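Local structure of small heat shock protein hsp20 family (Sulfolobus solfataricus, 4RZK) at residues A[13-18]-A[61-66]. The protein probably binds unfolded proteins as a small heat shock protein chaperone of the Hsp20 family, here represented by its alpha-crystallin domain. Sequence-based numbering, arbitrary orientation.
Sequences VIEKGD and DLPAEV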
loop_
_atom_site.group_PDB
_atom_site.type_symbol
_atom_site.label_atom_id
_atom_site.label_comp_id
_atom_site.label_asym_id
_atom_site.label_seq_id
_atom_site.Cartn_x
_atom_site.Cartn_y
_atom_site.Cartn_z
ATOM N N VAL A 13 10.615 10.419 -4.091
ATOM C CA VAL A 13 10.475 11.590 -4.923
ATOM C C VAL A 13 11.503 11.586 -6.036
ATOM O O VAL A 13 12.685 11.415 -5.802
ATOM C CB VAL A 13 10.560 12.880 -4.105
ATOM C CG1 VAL A 13 11.456 12.688 -2.905
ATOM C CG2 VAL A 13 11.048 14.019 -4.968
ATOM N N ILE A 14 11.024 11.693 -7.260
ATOM C CA ILE A 14 11.888 11.688 -8.413
ATOM C C ILE A 14 11.601 12.908 -9.263
ATOM O O ILE A 14 10.463 13.199 -9.570
ATOM C CB ILE A 14 11.659 10.431 -9.251
ATOM C CG1 ILE A 14 12.905 9.555 -9.249
ATOM C CG2 ILE A 14 11.277 10.814 -10.663
ATOM C CD1 ILE A 14 14.128 10.215 -9.847
ATOM N N GLU A 15 12.643 13.624 -9.648
ATOM C CA GLU A 15 12.463 14.800 -10.471
ATOM C C GLU A 15 13.094 14.584 -11.828
ATOM O O GLU A 15 14.254 14.213 -11.927
ATOM C CB GLU A 15 13.084 16.026 -9.806
ATOM C CG GLU A 15 14.452 16.391 -10.335
ATOM C CD GLU A 15 15.371 16.921 -9.259
ATOM O OE1 GLU A 15 15.426 18.146 -9.071
ATOM O OE2 GLU A 15 16.047 16.119 -8.601
ATOM N N LYS A 16 12.307 14.798 -12.873
ATOM C CA LYS A 16 12.821 14.814 -14.226
ATOM C C LYS A 16 12.363 16.070 -14.946
ATOM O O LYS A 16 11.176 16.356 -15.019
ATOM C CB LYS A 16 12.382 13.564 -14.983
ATOM C CG LYS A 16 11.153 13.748 -15.848
ATOM C CD LYS A 16 10.961 12.556 -16.776
ATOM C CE LYS A 16 9.712 11.763 -16.425
ATOM N NZ LYS A 16 9.995 10.307 -16.291
ATOM N N GLY A 17 13.312 16.814 -15.486
ATOM C CA GLY A 17 12.992 17.999 -16.248
ATOM C C GLY A 17 12.172 19.013 -15.497
ATOM O O GLY A 17 12.478 19.368 -14.370
ATOM N N ASP A 18 11.124 19.489 -16.151
ATOM C CA ASP A 18 10.220 20.480 -15.594
ATOM C C ASP A 18 9.492 19.940 -14.378
ATOM O O ASP A 18 9.300 20.638 -13.392
ATOM C CB ASP A 18 9.187 20.851 -16.661
ATOM C CG ASP A 18 8.838 22.318 -16.655
ATOM O OD1 ASP A 18 9.677 23.122 -16.206
ATOM O OD2 ASP A 18 7.726 22.667 -17.103
ATOM N N ASP A 61 10.631 17.488 1.724
ATOM C CA ASP A 61 11.349 18.658 1.289
ATOM C C ASP A 61 11.718 18.413 -0.147
ATOM O O ASP A 61 12.434 17.486 -0.457
ATOM C CB ASP A 61 12.611 18.841 2.119
ATOM C CG ASP A 61 12.329 18.887 3.598
ATOM O OD1 ASP A 61 11.894 19.940 4.092
ATOM O OD2 ASP A 61 12.543 17.867 4.274
ATOM N N LEU A 62 11.215 19.258 -1.025
ATOM C CA LEU A 62 11.440 19.128 -2.447
ATOM C C LEU A 62 12.793 19.642 -2.899
ATOM O O LEU A 62 13.335 20.562 -2.319
ATOM C CB LEU A 62 10.317 19.818 -3.202
ATOM C CG LEU A 62 8.937 19.266 -2.875
ATOM C CD1 LEU A 62 7.854 20.238 -3.289
ATOM C CD2 LEU A 62 8.738 17.925 -3.548
ATOM N N PRO A 63 13.324 19.044 -3.953
ATOM C CA PRO A 63 14.590 19.470 -4.541
ATOM C C PRO A 63 14.510 20.881 -5.092
ATOM O O PRO A 63 15.498 21.589 -5.055
ATOM C CB PRO A 63 14.823 18.461 -5.664
ATOM C CG PRO A 63 13.652 17.541 -5.655
ATOM C CD PRO A 63 13.012 17.663 -4.316
ATOM N N ALA A 64 13.347 21.285 -5.581
ATOM C CA ALA A 64 13.180 22.631 -6.105
ATOM C C ALA A 64 11.829 23.214 -5.748
ATOM O O ALA A 64 10.878 22.487 -5.534
ATOM C CB ALA A 64 13.364 22.635 -7.607
ATOM N N GLU A 65 11.738 24.534 -5.719
ATOM C CA GLU A 65 10.479 25.178 -5.409
ATOM C C GLU A 65 9.488 24.798 -6.485
ATOM O O GLU A 65 9.858 24.608 -7.623
ATOM C CB GLU A 65 10.649 26.695 -5.353
ATOM C CG GLU A 65 11.576 27.189 -4.256
ATOM C CD GLU A 65 11.274 28.618 -3.834
ATOM O OE1 GLU A 65 10.542 29.315 -4.564
ATOM O OE2 GLU A 65 11.767 29.050 -2.771
ATOM N N VAL A 66 8.230 24.641 -6.110
ATOM C CA VAL A 66 7.205 24.246 -7.058
ATOM C C VAL A 66 5.970 25.111 -6.932
ATOM O O VAL A 66 5.646 25.555 -5.849
ATOM C CB VAL A 66 6.760 22.819 -6.779
ATOM C CG1 VAL A 66 5.245 22.762 -6.696
ATOM C CG2 VAL A 66 7.298 21.885 -7.840
#
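Pro63 packs against Val13 and Glu15 in a small van der Waals contact at the surface of the alpha-crystallin domain, the immunoglobulin-like beta-sandwich of small heat shock proteins. It joins the last part of strand 6-16 to the loop that leaves strand 55-61 on its way to strand 72-76, and it buries 157 Å² in all. Because residues alternate along the strand, Val13 and Glu15 both direct their side chains toward the loop, while Ile14 between them points away from it. Pro63 projects its ring back at this pair, and the CA atoms of Glu15 and Pro63 stand 7.8 Å apart. A proline suits the turn-off from the strand: its ring restrains phi, here -63°, and, with no N-H, it has no backbone donor needing a partner, yet it offers a compact apolar edge. The same ring also touches Ile20 of strand 19-25, which Glu15 meets too, and Val13 rests on Val22, so side chains of that strand border the contact. Leu62, next to the proline, is buried and belongs instead to the interior, where it meets Leu45 and Leu84.

Val13 meets the ring at its CD edge through CG2, the methyl anti to its backbone N, at 4.2 Å from Pro63 CD; a beta-branched residue is at home in a strand and keeps this methyl close to the backbone. Glu15 is long enough to carry its carboxylate to the ring, and its chain bends at chi2 (-144°) on the way. At this exposed place the carboxylate can probably stay hydrated while touching the ring; the side chain also touches Lys86. The side chains of Glu15 and Pro63 approach from opposite directions, without a polar bond, and the carboxylate comes obliquely onto the CB–CG part of the ring: Glu15 OE1 lies 3.5 Å from Pro63 CB and 3.9 Å from Pro63 CG.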